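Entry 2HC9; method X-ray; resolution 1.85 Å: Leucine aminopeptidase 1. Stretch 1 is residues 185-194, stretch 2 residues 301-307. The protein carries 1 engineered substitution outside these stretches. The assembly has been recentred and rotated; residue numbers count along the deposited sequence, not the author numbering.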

# COMPACT_ATOMS: atom_id res chain seq x y z
N THR A 185 -21.90 -19.03 17.39
CA THR A 185 -22.44 -17.67 17.46
C THR A 185 -22.42 -17.14 18.89
O THR A 185 -22.09 -17.89 19.82
CB THR A 185 -23.91 -17.69 16.98
OG1 THR A 185 -24.64 -18.59 17.84
CG2 THR A 185 -24.01 -18.19 15.50
N THR A 186 -22.84 -15.89 19.11
CA THR A 186 -22.97 -15.42 20.50
C THR A 186 -23.92 -16.32 21.29
O THR A 186 -23.64 -16.68 22.45
CB THR A 186 -23.47 -13.96 20.64
OG1 THR A 186 -24.77 -13.85 20.04
CG2 THR A 186 -22.50 -12.97 19.95
N ASP A 187 -25.05 -16.67 20.67
CA ASP A 187 -26.03 -17.58 21.30
C ASP A 187 -25.40 -18.91 21.68
O ASP A 187 -25.64 -19.45 22.78
CB ASP A 187 -27.19 -17.85 20.33
CG ASP A 187 -28.12 -16.63 20.15
OD1 ASP A 187 -28.02 -15.66 20.92
OD2 ASP A 187 -28.96 -16.67 19.23
N ALA A 188 -24.63 -19.48 20.76
CA ALA A 188 -24.02 -20.79 21.01
C ALA A 188 -22.98 -20.69 22.13
O ALA A 188 -22.88 -21.58 22.96
CB ALA A 188 -23.37 -21.31 19.76
N LEU A 189 -22.20 -19.60 22.16
CA LEU A 189 -21.23 -19.44 23.26
C LEU A 189 -21.90 -19.18 24.63
O LEU A 189 -21.44 -19.70 25.66
CB LEU A 189 -20.16 -18.37 22.92
CG LEU A 189 -19.04 -18.18 23.97
CD1 LEU A 189 -18.33 -19.52 24.30
CD2 LEU A 189 -18.00 -17.14 23.48
N VAL A 190 -22.99 -18.41 24.65
CA VAL A 190 -23.81 -18.31 25.87
C VAL A 190 -24.23 -19.73 26.31
O VAL A 190 -24.06 -20.10 27.49
CB VAL A 190 -25.07 -17.43 25.66
CG1 VAL A 190 -26.05 -17.56 26.86
CG2 VAL A 190 -24.67 -15.95 25.47
N ASP A 191 -24.71 -20.54 25.38
CA ASP A 191 -25.16 -21.91 25.73
C ASP A 191 -24.04 -22.76 26.30
O ASP A 191 -24.24 -23.49 27.29
CB ASP A 191 -25.81 -22.60 24.53
CG ASP A 191 -27.16 -22.01 24.16
OD1 ASP A 191 -27.71 -21.24 24.97
OD2 ASP A 191 -27.64 -22.28 23.06
N GLU A 192 -22.85 -22.66 25.70
CA GLU A 192 -21.66 -23.34 26.19
C GLU A 192 -21.30 -22.92 27.62
O GLU A 192 -20.97 -23.75 28.45
CB GLU A 192 -20.46 -23.14 25.24
CG GLU A 192 -20.65 -23.77 23.84
CD GLU A 192 -20.21 -25.22 23.72
OE1 GLU A 192 -19.85 -25.84 24.74
OE2 GLU A 192 -20.22 -25.75 22.59
N ALA A 193 -21.38 -21.62 27.91
CA ALA A 193 -21.04 -21.12 29.24
C ALA A 193 -22.09 -21.61 30.24
O ALA A 193 -21.78 -22.02 31.39
CB ALA A 193 -21.01 -19.58 29.23
N VAL A 194 -23.34 -21.56 29.82
CA VAL A 194 -24.45 -22.01 30.69
C VAL A 194 -24.34 -23.51 31.04
O VAL A 194 -24.62 -23.92 32.17
CB VAL A 194 -25.83 -21.62 30.13
CG1 VAL A 194 -26.98 -22.28 30.97
CG2 VAL A 194 -25.98 -20.10 30.15
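Stretch 2 (301-307) CLCIVEN

Residues 301-307 form an extended β-strand, the continuation of a strand that begins earlier in the chain, and they pack against the helix that starts at Thr186. The two elements run nearly antiparallel, with an angle of 164° between their N-to-C directions, and their axes approach to 8.1 Å. As the strand advances, it therefore passes from the later part of the helical stretch back to its N-terminus. Backbone torsions stay in the β region throughout, with phi between -143° and -100° and psi between 100° and 159°, so successive side chains alternate between the two faces of the strand. Leu302, Ile304 and Glu306 direct their CA-to-CB bonds toward the helix.

Cys301, chi1 in the m well, makes no contact with the helix. Leu302 makes the first contact: in the m, t rotamer, it brings CD1 to 3.6 Å from CB of Ala193. The small alanine side chain points toward the strand here, although the two CA atoms lie 8.2 Å apart, so the leucine side chain spans much of the gap. Cys303 is again out of reach.

Ile304 is the centre of the packing and has the largest area covered by the helix, 100 Å² of it. Its chi1 of -63° and chi2 of 167° extend CD1 between two helix residues, 4.0 Å from CG of Leu189 and 3.9 Å from CG2 of Val190. The other branch turns to the start of the helix, where CG2 of Ile304 lies 3.6 Å from CA and 3.7 Å from CB of Thr186. One side chain thus touches three helix residues, Thr186, Leu189 and Val190.

Val305 points its CA-to-CB bond away from the helix, yet its backbone comes close: CG2 of Thr186 sits 3.4 Å from C of Val305. The CA atoms of these two residues are 5.8 Å apart, so the strand is nearer the helix here than at Leu302 and Ala193. The same methyl, CG2 of Thr186, is 3.5 Å from N of Glu306 and 4.2 Å from its CB.

No direct hydrogen bond joins the two stretches; a water supplies a polar link. It accepts from N of Thr186 at 2.9 Å and donates to OE1 of Glu306 at 2.8 Å, satisfying an amide in the first helical turn. Nearby, Thr185 caps the helix itself, its OG1 accepting from N of Ala188 at 3.1 Å. Asn307 ends the stretch beyond reach of the helix.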

# COMPACT_ATOMS: atom_id res chain seq x y z
N CYS A 301 -16.79 -14.05 34.16
CA CYS A 301 -17.63 -13.01 33.56
C CYS A 301 -17.26 -12.96 32.08
O CYS A 301 -16.14 -12.59 31.74
CB CYS A 301 -17.34 -11.62 34.17
SG CYS A 301 -17.55 -11.56 35.96
N LEU A 302 -18.19 -13.35 31.22
CA LEU A 302 -17.91 -13.52 29.80
C LEU A 302 -18.62 -12.46 28.99
O LEU A 302 -19.83 -12.34 29.07
CB LEU A 302 -18.33 -14.91 29.31
CG LEU A 302 -17.73 -16.05 30.17
CD1 LEU A 302 -18.17 -17.38 29.57
CD2 LEU A 302 -16.20 -16.01 30.34
N CYS A 303 -17.85 -11.67 28.22
CA CYS A 303 -18.43 -10.60 27.43
C CYS A 303 -18.52 -11.13 26.01
O CYS A 303 -17.49 -11.30 25.36
CB CYS A 303 -17.52 -9.36 27.51
SG CYS A 303 -17.18 -8.85 29.23
N ILE A 304 -19.74 -11.41 25.54
CA ILE A 304 -19.93 -12.26 24.34
C ILE A 304 -20.65 -11.44 23.25
O ILE A 304 -21.81 -11.07 23.42
CB ILE A 304 -20.75 -13.52 24.66
CG1 ILE A 304 -19.99 -14.40 25.67
CG2 ILE A 304 -21.00 -14.35 23.36
CD1 ILE A 304 -20.88 -15.53 26.28
N VAL A 305 -19.92 -11.11 22.19
CA VAL A 305 -20.47 -10.22 21.13
C VAL A 305 -19.96 -10.70 19.78
O VAL A 305 -18.96 -11.41 19.70
CB VAL A 305 -19.99 -8.76 21.30
CG1 VAL A 305 -20.47 -8.15 22.63
CG2 VAL A 305 -18.45 -8.65 21.13
N GLU A 306 -20.66 -10.32 18.71
CA GLU A 306 -20.05 -10.41 17.39
C GLU A 306 -19.91 -8.99 16.83
O GLU A 306 -20.86 -8.21 16.89
CB GLU A 306 -20.87 -11.30 16.45
CG GLU A 306 -20.22 -11.37 15.02
CD GLU A 306 -20.78 -12.47 14.12
OE1 GLU A 306 -21.22 -13.52 14.64
OE2 GLU A 306 -20.77 -12.29 12.88
N ASN A 307 -18.71 -8.66 16.32
CA ASN A 307 -18.40 -7.31 15.83
C ASN A 307 -18.53 -7.32 14.30
O ASN A 307 -17.64 -7.82 13.59
CB ASN A 307 -16.96 -6.93 16.28
CG ASN A 307 -16.68 -5.43 16.12
OD1 ASN A 307 -17.59 -4.62 16.20
ND2 ASN A 307 -15.42 -5.08 15.88
O HOH W 1 -22.89 -14.36 16.69